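Local coordinates for heme utilization carrier protein (Escherichia coli O157:H7, PDB 6U9J), which probably binds heme or its anaerobic breakdown product, anaerobilin, in the cytosol and carries it as part of heme utilization, at residues Val1-Phe6 against Leu27-Asn32; Leu33-Val38 against Leu106-Phe111; Met112-Ala117 against Leu134-His139. All blocks are in the same frame, centred on the assembly; numbering follows the deposited sequence. Where two conformers were deposited one is given.

Interaction 1. Residues Val1-Phe6 against Leu27-Asn32; sequences VSLQEF and LEVVRN
Glu28 O is the best-held polar atom here, gripped twice by Asn32: by the side-chain ND2 at 2.7 Å and, weakly, by the backbone N. The amide bond is somewhat bent (148° at the hydrogen) and ND2 sits above the carbonyl plane, while the carbonyl oxygen lies close to the plane of the amide. Asn32 N gives a second, better bond to Val29 O, so the residue binds back to two carbonyls of the preceding turn. With CG anti to the carbonyl carbon (chi1 -73°), the amide folds back toward that turn and meets Leu3 and Gln4 of helix 3-7, whose N-cap is Ser2. Leu3 has CG anti to its own N (chi1 174°), which sends CD2 across the amide at about a right angle, 3.5 Å from Asn32 ND2. From there CD2 also comes near Glu28 O (3.9 Å), and CD1 meets Val29 CG2 at 4.3 Å. Gln4 takes the other end of the amide: its CB and CG both stand 3.5 Å from Asn32 OD1, and its chain then bends at chi2. One water links the backbones by donating to Asn32 O at 2.6 Å and to Gln4 O at 3.2 Å. Leu7 of helix 3-7 touches Val29 and Asn32, and Tyr22 of helix 15-22 touches Leu3. Direct contact is therefore aliphatic carbon against an amide whose NH2 is already bonded to Glu28 O of its own segment, with a single water as the polar link, a surface packing of two short helices.

Interaction 2. Residues Leu33-Val38 against Leu106-Phe111; sequences LPSSTV and LIERKF
Three backbone hydrogen bonds form the tight part of this contact, where strand 36-40 runs antiparallel to strand 103-111 (169° between the short segments). Thr37 and Leu106 are a hydrogen-bonded pair: Thr37 N reaches Leu106 O at 3.0 Å and Leu106 N reaches Thr37 O at 2.9 Å, both in the carbonyl plane. Glu108 N adds an almost straight bond (176°) to Ser35 O at 3.2 Å, nearly along the C=O axis. Between them lies the non-hydrogen-bonded pair Ser36 and Ile107, where Ser36 CA approaches Leu106 O at 3.3 Å in a CA-H...O contact. On the Ser36 and Ile107 face, Ser36 OG turns to Val30 O of helix 26-31. Leu33 lays CD1 against Ile107 CG2 at 3.7 Å, the two side chains crossing at about a right angle.

The other part is looser and bridged by water. Beside their one direct bond, Ser35 and Glu108 are linked by solvent: one water accepts from Ser35 N and donates to Glu108 O, and another lies 2.8 Å from Ser35 OG and donates to Glu108 OE1 at 2.5 Å. Beyond CG the Glu108 chain is extended, and OE2 finds a protein partner in His151 of helix 144-157. A further water joins Thr37 OG1 and, weakly, Leu106 O. On the Thr37 and Leu106 face, Phe150, Ala154 and Leu157 of that helix cover Leu106. The ladder is a regular antiparallel pairing that sets 36-40, an outermost strand of the six-stranded sheet of the ChuX/HutX fold, beside the inner strand 103-111, with helix 26-31 on the Ile107 face and helix 144-157 on the Leu106 face.

Interaction 3. Residues Met112-Ala117 against Leu134-His139; sequences MGMDTA and LGRDDH. With PO4 (phosphate ion), chain E.
The contact lies at the open end of the antiparallel hairpin formed by strands 114-122 and 128-133, inner strands of the six-stranded sheet; here the chain after 128-133 stays beside 114-122, held first by backbone, then by an arginine. Leu134 N donates to Ala117 O at 3.1 Å in a nearly straight bond (165°) that lies almost along the C=O axis. Next to it Leu134 CD1 rests on Ala117 CB at 3.7 Å; CG is anti to the carbonyl carbon, beside the backbone N (chi1 -75°). Phe150 of helix 144-157 packs on both residues, so this buried end belongs to the layer between sheet and helix.

Two residues on, Arg136 reaches back to the strand with its chain extended from CG to NE. NH1 donates to Asp115 O at 2.8 Å, with the oxygen near the guanidinium plane and the donor in the carbonyl plane; NH2 adds a weak bond to the same oxygen. One carbonyl oxygen thus takes both terminal nitrogens, although NH2 also donates to Arg140 O, in the part of the loop that follows. Thr116 CG2 lies at the edge of the guanidinium, in its plane, 3.6 Å from NH1. Met114 covers one face: SD is 4.0 Å above the plane, offset toward the rim, and CG comes within 3.4 Å of NH2. The bend at chi3 brings CE over the same face. A carbonyl rather than a carboxylate receives the arginine; Asp115 OD1 is paired instead with Lys110.

The backbone N of Arg136 makes weak hydrogen bonds to O3 and O4 of a phosphate, probably from the crystallisation liquor, which Ser71 OG also holds. This is the mouth of a beta-hairpin, where the Leu134-Ala117 backbone bond follows the hairpin's pairing and Arg136 then joins the chain leading to helix 144-157 to Asp115.

From the N terminus the three contacts follow in series, none enclosing or crossing another. Interaction 1 closes a loop of 20 residues containing helix 15-22 and brings helix 3-7 against helix 26-31. The chain passes directly into interaction 2, which spans 67 residues and places strand 36-40 beside strand 103-111; Val30 packs on Ile107, so helix and sheet meet here. After Phe111 the chain turns into strand 114-122, where interactions 2 and 3 touch through Arg109 O with Thr116 N and the Lys110-Asp115 salt bridge. Interaction 3 closes 16 residues around the hairpin with strand 128-133. Interactions 1 and 3 remain about 11 Å apart at their nearest atoms.

Interaction 1. Residues Val1-Phe6 against Leu27-Asn32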
ATOM      1  N   VAL A   1     -34.693   2.031   8.276  1.00 67.34           N
ATOM      2  CA  VAL A   1     -34.561   1.822   6.837  1.00 65.55           C
ATOM      3  C   VAL A   1     -33.515   2.760   6.249  1.00 60.69           C
ATOM      4  O   VAL A   1     -32.723   2.358   5.399  1.00 60.80           O
ATOM      5  CB  VAL A   1     -35.903   2.019   6.143  1.00 63.23           C
ATOM      6  N   SER A   2     -33.515   4.011   6.706  1.00 61.70           N
ATOM      7  CA  SER A   2     -32.581   4.999   6.192  1.00 61.20           C
ATOM      8  C   SER A   2     -31.175   4.737   6.729  1.00 56.90           C
ATOM      9  O   SER A   2     -30.966   3.955   7.661  1.00 50.89           O
ATOM     10  CB  SER A   2     -33.036   6.414   6.547  1.00 61.38           C
ATOM     11  OG  SER A   2     -32.828   6.700   7.921  1.00 59.58           O
ATOM     12  N   LEU A   3     -30.199   5.416   6.123  1.00 51.81           N
ATOM     13  CA  LEU A   3     -28.799   5.124   6.418  1.00 45.57           C
ATOM     14  C   LEU A   3     -28.446   5.472   7.857  1.00 36.70           C
ATOM     15  O   LEU A   3     -27.823   4.669   8.563  1.00 42.06           O
ATOM     16  CB  LEU A   3     -27.892   5.871   5.442  1.00 39.23           C
ATOM     17  CG  LEU A   3     -26.391   5.781   5.729  1.00 36.27           C
ATOM     18  CD1 LEU A   3     -25.898   4.348   5.647  1.00 32.47           C
ATOM     19  CD2 LEU A   3     -25.619   6.683   4.763  1.00 31.72           C
ATOM     20  N   GLN A   4     -28.836   6.666   8.313  1.00 42.98           N
ATOM     21  CA  GLN A   4     -28.473   7.079   9.663  1.00 43.19           C
ATOM     22  C   GLN A   4     -29.158   6.199  10.702  1.00 53.54           C
ATOM     23  O   GLN A   4     -28.540   5.799  11.692  1.00 46.83           O
ATOM     24  CB  GLN A   4     -28.827   8.546   9.892  1.00 55.23           C
ATOM     25  CG  GLN A   4     -27.990   9.182  10.993  1.00 57.09           C
ATOM     26  CD  GLN A   4     -28.799  10.029  11.959  1.00 70.45           C
ATOM     27  OE1 GLN A   4     -29.803  10.641  11.587  1.00 83.03           O
ATOM     28  NE2 GLN A   4     -28.368  10.058  13.214  1.00 74.91           N
ATOM     29  N   GLU A   5     -30.436   5.879  10.487  1.00 51.34           N
ATOM     30  CA  GLU A   5     -31.130   4.974  11.399  1.00 49.97           C
ATOM     31  C   GLU A   5     -30.456   3.609  11.427  1.00 43.75           C
ATOM     32  O   GLU A   5     -30.272   3.023  12.500  1.00 44.10           O
ATOM     33  CB  GLU A   5     -32.601   4.853  10.993  1.00 59.26           C
ATOM     34  CG  GLU A   5     -33.345   6.185  10.992  1.00 69.75           C
ATOM     35  CD  GLU A   5     -34.802   6.050  10.576  1.00 85.72           C
ATOM     36  OE1 GLU A   5     -35.602   6.950  10.917  1.00 80.66           O
ATOM     37  OE2 GLU A   5     -35.146   5.051   9.910  1.00 84.18           O
ATOM     38  N   PHE A   6     -30.053   3.100  10.260  1.00 41.01           N
ATOM     39  CA  PHE A   6     -29.371   1.811  10.207  1.00 38.56           C
ATOM     40  C   PHE A   6     -28.071   1.832  11.004  1.00 46.41           C
ATOM     41  O   PHE A   6     -27.728   0.845  11.664  1.00 35.92           O
ATOM     42  CB  PHE A   6     -29.103   1.429   8.752  1.00 29.43           C
ATOM     43  CG  PHE A   6     -28.335   0.143   8.589  1.00 41.19           C
ATOM     44  CD1 PHE A   6     -28.931  -1.076   8.862  1.00 40.21           C
ATOM     45  CD2 PHE A   6     -27.016   0.156   8.153  1.00 42.11           C
ATOM     46  CE1 PHE A   6     -28.228  -2.259   8.714  1.00 41.53           C
ATOM     47  CE2 PHE A   6     -26.307  -1.023   8.002  1.00 37.53           C
ATOM     48  CZ  PHE A   6     -26.915  -2.233   8.280  1.00 50.46           C
ATOM     49  N   LEU A  27     -17.604   7.915   2.529  1.00 22.55           N
ATOM     50  CA  LEU A  27     -17.689   9.164   3.284  1.00 24.85           C
ATOM     51  C   LEU A  27     -19.101   9.411   3.806  1.00 23.48           C
ATOM     52  O   LEU A  27     -19.283   9.805   4.963  1.00 24.05           O
ATOM     53  CB  LEU A  27     -17.224  10.346   2.431  1.00 24.96           C
ATOM     54  CG  LEU A  27     -17.304  11.710   3.128  1.00 22.97           C
ATOM     55  CD1 LEU A  27     -16.509  11.715   4.436  1.00 24.35           C
ATOM     56  CD2 LEU A  27     -16.810  12.803   2.198  1.00 26.70           C
ATOM     57  N   GLU A  28     -20.116   9.201   2.966  1.00 27.85           N
ATOM     58  CA  GLU A  28     -21.479   9.430   3.434  1.00 28.26           C
ATOM     59  C   GLU A  28     -21.846   8.481   4.571  1.00 30.21           C
ATOM     60  O   GLU A  28     -22.533   8.882   5.512  1.00 26.72           O
ATOM     61  CB  GLU A  28     -22.474   9.303   2.280  1.00 37.19           C
ATOM     62  CG  GLU A  28     -23.831   9.916   2.604  1.00 40.88           C
ATOM     63  CD  GLU A  28     -23.759  11.427   2.775  1.00 51.81           C
ATOM     64  OE1 GLU A  28     -24.496  11.968   3.630  1.00 52.07           O
ATOM     65  OE2 GLU A  28     -22.960  12.071   2.062  1.00 43.96           O
ATOM     66  N   VAL A  29     -21.378   7.233   4.516  1.00 23.96           N
ATOM     67  CA  VAL A  29     -21.587   6.315   5.637  1.00 24.12           C
ATOM     68  C   VAL A  29     -20.905   6.847   6.891  1.00 25.32           C
ATOM     69  O   VAL A  29     -21.492   6.884   7.977  1.00 24.91           O
ATOM     70  CB  VAL A  29     -21.078   4.910   5.283  1.00 23.43           C
ATOM     71  CG1 VAL A  29     -21.098   3.996   6.521  1.00 24.51           C
ATOM     72  CG2 VAL A  29     -21.897   4.323   4.149  1.00 31.36           C
ATOM     73  N   VAL A  30     -19.647   7.272   6.756  1.00 22.01           N
ATOM     74  CA  VAL A  30     -18.902   7.721   7.926  1.00 22.76           C
ATOM     75  C   VAL A  30     -19.570   8.932   8.566  1.00 22.80           C
ATOM     76  O   VAL A  30     -19.593   9.065   9.794  1.00 24.00           O
ATOM     77  CB  VAL A  30     -17.437   8.001   7.537  1.00 18.87           C
ATOM     78  CG1 VAL A  30     -16.758   8.838   8.599  1.00 22.44           C
ATOM     79  CG2 VAL A  30     -16.702   6.671   7.352  1.00 20.40           C
ATOM     80  N   ARG A  31     -20.105   9.843   7.746  1.00 23.45           N
ATOM     81  CA  ARG A  31     -20.778  11.024   8.279  1.00 25.98           C
ATOM     82  C   ARG A  31     -21.960  10.653   9.156  1.00 32.14           C
ATOM     83  O   ARG A  31     -22.276  11.374  10.108  1.00 35.58           O
ATOM     84  CB  ARG A  31     -21.268  11.911   7.139  1.00 27.03           C
ATOM     85  CG  ARG A  31     -20.185  12.639   6.392  1.00 27.27           C
ATOM     86  CD  ARG A  31     -20.824  13.639   5.447  1.00 31.60           C
ATOM     87  NE  ARG A  31     -19.848  14.292   4.589  1.00 29.64           N
ATOM     88  CZ  ARG A  31     -19.129  15.351   4.945  1.00 31.59           C
ATOM     89  NH1 ARG A  31     -18.271  15.879   4.086  1.00 34.19           N
ATOM     90  NH2 ARG A  31     -19.269  15.880   6.155  1.00 34.33           N
ATOM     91  N   ASN A  32     -22.620   9.542   8.852  1.00 30.42           N
ATOM     92  CA  ASN A  32     -23.832   9.133   9.545  1.00 29.07           C
ATOM     93  C   ASN A  32     -23.566   8.181  10.701  1.00 31.76           C
ATOM     94  O   ASN A  32     -24.518   7.708  11.332  1.00 31.75           O
ATOM     95  CB  ASN A  32     -24.802   8.509   8.545  1.00 31.99           C
ATOM     96  CG  ASN A  32     -25.434   9.543   7.646  1.00 38.67           C
ATOM     97  OD1 ASN A  32     -26.346  10.261   8.058  1.00 41.82           O
ATOM     98  ND2 ASN A  32     -24.948   9.639   6.417  1.00 40.40           N
TER
HETATM   99  O   HOH W   1     -26.165   7.167  13.269  1.00 41.83           O

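Interaction 2. Residues Leu33-Val38 against Leu106-Phe111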
ATOM      1  N   LEU A  33     -22.302   7.908  11.004  1.00 28.93           N
ATOM      2  CA  LEU A  33     -21.959   7.107  12.168  1.00 29.56           C
ATOM      3  C   LEU A  33     -22.310   7.853  13.455  1.00 26.98           C
ATOM      4  O   LEU A  33     -22.344   9.086  13.483  1.00 34.02           O
ATOM      5  CB  LEU A  33     -20.466   6.778  12.162  1.00 22.36           C
ATOM      6  CG  LEU A  33     -19.996   5.716  11.169  1.00 25.86           C
ATOM      7  CD1 LEU A  33     -18.476   5.641  11.156  1.00 25.91           C
ATOM      8  CD2 LEU A  33     -20.606   4.363  11.511  1.00 27.36           C
ATOM      9  N   PRO A  34     -22.573   7.124  14.544  1.00 31.84           N
ATOM     10  CA  PRO A  34     -22.816   7.809  15.823  1.00 33.23           C
ATOM     11  C   PRO A  34     -21.589   8.504  16.386  1.00 37.03           C
ATOM     12  O   PRO A  34     -21.741   9.477  17.134  1.00 37.89           O
ATOM     13  CB  PRO A  34     -23.295   6.682  16.748  1.00 33.66           C
ATOM     14  CG  PRO A  34     -22.907   5.411  16.074  1.00 38.21           C
ATOM     15  CD  PRO A  34     -22.885   5.688  14.603  1.00 30.98           C
ATOM     16  N   SER A  35     -20.375   8.046  16.063  1.00 31.43           N
ATOM     17  CA  SER A  35     -19.163   8.593  16.673  1.00 32.39           C
ATOM     18  C   SER A  35     -18.120   8.849  15.584  1.00 25.62           C
ATOM     19  O   SER A  35     -17.194   8.047  15.406  1.00 26.37           O
ATOM     20  CB  SER A  35     -18.628   7.653  17.741  1.00 31.11           C
ATOM     21  OG  SER A  35     -17.496   8.212  18.380  1.00 38.38           O
ATOM     22  N   SER A  36     -18.262   9.973  14.878  1.00 22.17           N
ATOM     23  CA  SER A  36     -17.282  10.365  13.877  1.00 22.37           C
ATOM     24  C   SER A  36     -17.125  11.878  13.845  1.00 21.86           C
ATOM     25  O   SER A  36     -18.085  12.627  14.041  1.00 25.77           O
ATOM     26  CB  SER A  36     -17.658   9.868  12.475  1.00 20.88           C
ATOM     27  OG  SER A  36     -18.838  10.500  12.005  1.00 26.55           O
ATOM     28  N   THR A  37     -15.902  12.316  13.540  1.00 21.77           N
ATOM     29  CA  THR A  37     -15.560  13.717  13.315  1.00 21.05           C
ATOM     30  C   THR A  37     -14.987  13.816  11.911  1.00 19.60           C
ATOM     31  O   THR A  37     -14.032  13.109  11.590  1.00 22.67           O
ATOM     32  CB  THR A  37     -14.536  14.197  14.351  1.00 23.52           C
ATOM     33  OG1 THR A  37     -15.093  14.063  15.665  1.00 26.96           O
ATOM     34  CG2 THR A  37     -14.147  15.657  14.119  1.00 25.52           C
ATOM     35  N   VAL A  38     -15.585  14.655  11.067  1.00 21.19           N
ATOM     36  CA  VAL A  38     -15.173  14.798   9.674  1.00 20.83           C
ATOM     37  C   VAL A  38     -14.707  16.230   9.453  1.00 21.87           C
ATOM     38  O   VAL A  38     -15.423  17.178   9.796  1.00 25.85           O
ATOM     39  CB  VAL A  38     -16.316  14.442   8.706  1.00 21.46           C
ATOM     40  CG1 VAL A  38     -15.871  14.613   7.263  1.00 24.74           C
ATOM     41  CG2 VAL A  38     -16.799  13.015   8.962  1.00 23.99           C
ATOM     42  N   LEU A 106     -12.067  11.060  11.846  1.00 17.59           N
ATOM     43  CA  LEU A 106     -11.690  10.269  13.008  1.00 16.97           C
ATOM     44  C   LEU A 106     -12.915   9.478  13.428  1.00 17.54           C
ATOM     45  O   LEU A 106     -13.994  10.054  13.593  1.00 19.73           O
ATOM     46  CB  LEU A 106     -11.202  11.150  14.161  1.00 18.10           C
ATOM     47  CG  LEU A 106      -9.712  11.531  14.122  1.00 18.67           C
ATOM     48  CD1 LEU A 106      -9.386  12.391  12.913  1.00 19.26           C
ATOM     49  CD2 LEU A 106      -9.292  12.239  15.409  1.00 20.28           C
ATOM     50  N   ILE A 107     -12.754   8.162  13.561  1.00 15.76           N
ATOM     51  CA  ILE A 107     -13.865   7.247  13.807  1.00 16.01           C
ATOM     52  C   ILE A 107     -13.582   6.372  15.017  1.00 16.96           C
ATOM     53  O   ILE A 107     -12.486   5.832  15.167  1.00 17.66           O
ATOM     54  CB  ILE A 107     -14.117   6.356  12.574  1.00 16.60           C
ATOM     55  CG1 ILE A 107     -14.480   7.220  11.368  1.00 21.53           C
ATOM     56  CG2 ILE A 107     -15.221   5.313  12.885  1.00 22.17           C
ATOM     57  CD1 ILE A 107     -14.310   6.505  10.038  1.00 29.15           C
ATOM     58  N   GLU A 108     -14.599   6.188  15.861  1.00 19.44           N
ATOM     59  CA  GLU A 108     -14.572   5.174  16.905  1.00 22.21           C
ATOM     60  C   GLU A 108     -15.795   4.292  16.731  1.00 20.97           C
ATOM     61  O   GLU A 108     -16.908   4.800  16.576  1.00 24.08           O
ATOM     62  CB  GLU A 108     -14.567   5.795  18.302  1.00 23.94           C
ATOM     63  CG  GLU A 108     -13.323   6.623  18.577  1.00 24.00           C
ATOM     64  CD  GLU A 108     -13.405   7.350  19.907  1.00 32.51           C
ATOM     65  OE1 GLU A 108     -13.719   8.557  19.909  1.00 41.34           O
ATOM     66  OE2 GLU A 108     -13.166   6.703  20.951  1.00 34.18           O
ATOM     67  N   ARG A 109     -15.580   2.984  16.709  1.00 19.44           N
ATOM     68  CA  ARG A 109     -16.710   2.060  16.625  1.00 19.83           C
ATOM     69  C   ARG A 109     -16.260   0.685  17.085  1.00 21.44           C
ATOM     70  O   ARG A 109     -15.082   0.441  17.348  1.00 24.55           O
ATOM     71  CB  ARG A 109     -17.263   1.997  15.196  1.00 21.81           C
ATOM     72  CG  ARG A 109     -16.241   1.510  14.181  1.00 22.13           C
ATOM     73  CD  ARG A 109     -16.826   1.457  12.776  1.00 29.32           C
ATOM     74  NE  ARG A 109     -17.919   0.488  12.702  1.00 43.32           N
ATOM     75  CZ  ARG A 109     -17.898  -0.638  11.989  1.00 43.55           C
ATOM     76  NH1 ARG A 109     -18.951  -1.447  12.007  1.00 39.39           N
ATOM     77  NH2 ARG A 109     -16.841  -0.953  11.251  1.00 37.62           N
ATOM     78  N   LYS A 110     -17.223  -0.223  17.210  1.00 21.77           N
ATOM     79  CA  LYS A 110     -16.872  -1.617  17.408  1.00 22.46           C
ATOM     80  C   LYS A 110     -16.851  -2.346  16.072  1.00 24.70           C
ATOM     81  O   LYS A 110     -17.731  -2.147  15.227  1.00 29.81           O
ATOM     82  CB  LYS A 110     -17.846  -2.301  18.366  1.00 24.08           C
ATOM     83  CG  LYS A 110     -17.536  -2.001  19.825  1.00 28.60           C
ATOM     84  CD  LYS A 110     -18.314  -2.886  20.758  1.00 35.92           C
ATOM     85  CE  LYS A 110     -18.060  -2.475  22.193  1.00 26.77           C
ATOM     86  NZ  LYS A 110     -16.825  -3.095  22.739  1.00 26.36           N
ATOM     87  N   PHE A 111     -15.808  -3.151  15.869  1.00 22.99           N
ATOM     88  CA  PHE A 111     -15.673  -4.001  14.691  1.00 21.54           C
ATOM     89  C   PHE A 111     -15.612  -5.435  15.191  1.00 29.04           C
ATOM     90  O   PHE A 111     -14.612  -5.841  15.794  1.00 25.38           O
ATOM     91  CB  PHE A 111     -14.429  -3.645  13.876  1.00 27.57           C
ATOM     92  CG  PHE A 111     -14.234  -4.516  12.675  1.00 28.58           C
ATOM     93  CD1 PHE A 111     -15.211  -4.589  11.693  1.00 31.32           C
ATOM     94  CD2 PHE A 111     -13.081  -5.267  12.527  1.00 31.73           C
ATOM     95  CE1 PHE A 111     -15.039  -5.395  10.585  1.00 29.87           C
ATOM     96  CE2 PHE A 111     -12.905  -6.080  11.421  1.00 41.40           C
ATOM     97  CZ  PHE A 111     -13.885  -6.144  10.451  1.00 36.39           C
TER
HETATM   98  O   HOH W   2     -19.452   5.250  15.322  1.00 30.59           O
HETATM   99  O   HOH W   3     -15.115   9.551  18.023  1.00 45.39           O
HETATM  100  O   HOH W   4     -14.380  11.113  16.739  1.00 39.49           O

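Interaction 3. Residues Met112-Ala117 against Leu134-His139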
ATOM      1  N   MET A 112     -16.687  -6.185  14.962  1.00 24.85           N
ATOM      2  CA  MET A 112     -16.795  -7.552  15.469  1.00 28.11           C
ATOM      3  C   MET A 112     -16.477  -7.606  16.963  1.00 28.47           C
ATOM      4  O   MET A 112     -15.727  -8.465  17.434  1.00 29.55           O
ATOM      5  CB  MET A 112     -15.883  -8.488  14.683  1.00 31.22           C
ATOM      6  CG  MET A 112     -15.964  -8.272  13.180  1.00 35.68           C
ATOM      7  SD  MET A 112     -15.402  -9.707  12.256  1.00 37.57           S
ATOM      8  CE  MET A 112     -13.681  -9.738  12.726  1.00 36.51           C
ATOM      9  N   GLY A 113     -17.036  -6.664  17.716  1.00 25.38           N
ATOM     10  CA  GLY A 113     -16.896  -6.641  19.160  1.00 25.62           C
ATOM     11  C   GLY A 113     -15.622  -6.001  19.667  1.00 23.63           C
ATOM     12  O   GLY A 113     -15.461  -5.859  20.887  1.00 27.21           O
ATOM     13  N   MET A 114     -14.737  -5.566  18.771  1.00 22.56           N
ATOM     14  CA  MET A 114     -13.462  -4.969  19.131  1.00 24.64           C
ATOM     15  C   MET A 114     -13.605  -3.448  19.081  1.00 24.01           C
ATOM     16  O   MET A 114     -14.018  -2.904  18.055  1.00 30.33           O
ATOM     17  CB  MET A 114     -12.393  -5.443  18.152  1.00 28.99           C
ATOM     18  CG  MET A 114     -10.998  -5.554  18.675  1.00 39.03           C
ATOM     19  SD  MET A 114     -10.163  -6.740  17.609  1.00 38.18           S
ATOM     20  CE  MET A 114     -10.541  -6.047  15.999  1.00 34.17           C
ATOM     21  N   ASP A 115     -13.274  -2.764  20.180  1.00 20.90           N
ATOM     22  CA  ASP A 115     -13.130  -1.311  20.110  1.00 20.62           C
ATOM     23  C   ASP A 115     -12.053  -0.964  19.087  1.00 24.57           C
ATOM     24  O   ASP A 115     -10.976  -1.565  19.084  1.00 21.12           O
ATOM     25  CB  ASP A 115     -12.733  -0.724  21.470  1.00 23.01           C
ATOM     26  CG  ASP A 115     -13.922  -0.443  22.389  1.00 26.23           C
ATOM     27  OD1 ASP A 115     -15.075  -0.760  22.028  1.00 25.85           O
ATOM     28  OD2 ASP A 115     -13.672   0.110  23.485  1.00 25.15           O
ATOM     29  N   THR A 116     -12.342   0.008  18.220  1.00 17.92           N
ATOM     30  CA  THR A 116     -11.390   0.474  17.212  0.77 18.55           C
ATOM     31  C   THR A 116     -11.410   1.988  17.155  1.00 19.59           C
ATOM     32  O   THR A 116     -12.429   2.623  17.427  1.00 21.50           O
ATOM     33  CB  THR A 116     -11.695  -0.029  15.795  0.77 23.39           C
ATOM     34  OG1 THR A 116     -12.877   0.618  15.308  0.77 26.41           O
ATOM     35  CG2 THR A 116     -11.842  -1.554  15.741  0.77 18.30           C
ATOM     36  N   ALA A 117     -10.282   2.567  16.756  1.00 18.75           N
ATOM     37  CA  ALA A 117     -10.173   4.006  16.593  1.00 17.97           C
ATOM     38  C   ALA A 117      -9.318   4.225  15.363  1.00 18.10           C
ATOM     39  O   ALA A 117      -8.210   3.690  15.291  1.00 19.75           O
ATOM     40  CB  ALA A 117      -9.538   4.678  17.812  1.00 19.44           C
ATOM     41  N   LEU A 134      -5.253   2.853  15.484  1.00 16.56           N
ATOM     42  CA  LEU A 134      -4.473   2.914  16.711  1.00 20.60           C
ATOM     43  C   LEU A 134      -3.875   1.556  17.042  1.00 25.84           C
ATOM     44  O   LEU A 134      -4.414   0.509  16.671  1.00 24.59           O
ATOM     45  CB  LEU A 134      -5.331   3.376  17.878  1.00 22.11           C
ATOM     46  CG  LEU A 134      -5.674   4.850  17.939  1.00 21.49           C
ATOM     47  CD1 LEU A 134      -6.175   5.198  19.338  1.00 23.33           C
ATOM     48  CD2 LEU A 134      -4.482   5.708  17.578  1.00 26.31           C
ATOM     49  N   GLY A 135      -2.746   1.587  17.766  1.00 30.49           N
ATOM     50  CA  GLY A 135      -2.045   0.371  18.135  1.00 28.71           C
ATOM     51  C   GLY A 135      -2.691  -0.382  19.287  1.00 30.97           C
ATOM     52  O   GLY A 135      -3.598   0.091  19.969  1.00 31.69           O
ATOM     53  N   ARG A 136      -2.196  -1.596  19.505  1.00 25.82           N
ATOM     54  CA  ARG A 136      -2.785  -2.501  20.481  1.00 31.07           C
ATOM     55  C   ARG A 136      -1.696  -3.136  21.330  1.00 37.19           C
ATOM     56  O   ARG A 136      -0.509  -3.103  20.987  1.00 35.05           O
ATOM     57  CB  ARG A 136      -3.623  -3.587  19.798  1.00 22.89           C
ATOM     58  CG  ARG A 136      -4.873  -3.039  19.121  1.00 31.59           C
ATOM     59  CD  ARG A 136      -5.734  -4.124  18.513  1.00 34.14           C
ATOM     60  NE  ARG A 136      -6.828  -3.534  17.753  1.00 36.91           N
ATOM     61  CZ  ARG A 136      -8.040  -3.295  18.243  1.00 28.06           C
ATOM     62  NH1 ARG A 136      -8.965  -2.734  17.471  1.00 29.19           N
ATOM     63  NH2 ARG A 136      -8.328  -3.603  19.506  1.00 26.27           N
ATOM     64  N   ASP A 137      -2.121  -3.697  22.464  1.00 32.51           N
ATOM     65  CA  ASP A 137      -1.224  -4.434  23.340  1.00 39.40           C
ATOM     66  C   ASP A 137      -1.292  -5.924  23.012  1.00 42.41           C
ATOM     67  O   ASP A 137      -1.982  -6.355  22.085  1.00 39.63           O
ATOM     68  CB  ASP A 137      -1.540  -4.145  24.814  1.00 40.49           C
ATOM     69  CG  ASP A 137      -2.918  -4.655  25.270  1.00 38.42           C
ATOM     70  OD1 ASP A 137      -3.540  -5.529  24.625  1.00 34.66           O
ATOM     71  OD2 ASP A 137      -3.390  -4.170  26.320  1.00 38.30           O
ATOM     72  N   ASP A 138      -0.579  -6.731  23.801  1.00 48.61           N
ATOM     73  CA  ASP A 138      -0.523  -8.163  23.536  1.00 46.16           C
ATOM     74  C   ASP A 138      -1.859  -8.860  23.769  1.00 48.03           C
ATOM     75  O   ASP A 138      -2.077  -9.941  23.213  1.00 56.08           O
ATOM     76  CB  ASP A 138       0.572  -8.804  24.388  1.00 51.75           C
ATOM     77  CG  ASP A 138       1.910  -8.098  24.242  1.00 62.33           C
ATOM     78  OD1 ASP A 138       2.025  -7.218  23.362  1.00 65.63           O
ATOM     79  OD2 ASP A 138       2.849  -8.424  25.000  1.00 62.53           O
ATOM     80  N   HIS A 139      -2.758  -8.274  24.561  1.00 45.65           N
ATOM     81  CA  HIS A 139      -4.108  -8.797  24.720  1.00 39.35           C
ATOM     82  C   HIS A 139      -5.074  -8.260  23.670  1.00 36.95           C
ATOM     83  O   HIS A 139      -6.287  -8.433  23.825  1.00 36.24           O
ATOM     84  CB  HIS A 139      -4.656  -8.482  26.120  1.00 49.14           C
ATOM     85  CG  HIS A 139      -3.817  -9.011  27.240  1.00 49.00           C
ATOM     86  ND1 HIS A 139      -2.488  -8.683  27.398  1.00 57.47           N
ATOM     87  CD2 HIS A 139      -4.123  -9.846  28.261  1.00 59.42           C
ATOM     88  CE1 HIS A 139      -2.010  -9.293  28.468  1.00 56.12           C
ATOM     89  NE2 HIS A 139      -2.982 -10.006  29.008  1.00 63.98           N
TER
HETATM   90  P   PO4 E 201       0.349  -2.311  16.757  1.00 89.38           P
HETATM   91  O1  PO4 E 201       0.541  -1.141  15.807  1.00 41.42           O
HETATM   92  O2  PO4 E 201       1.117  -3.509  16.245  1.00 77.20           O
HETATM   93  O3  PO4 E 201       0.849  -1.937  18.135  1.00 57.34           O
HETATM   94  O4  PO4 E 201      -1.114  -2.679  16.849  1.00 50.51           O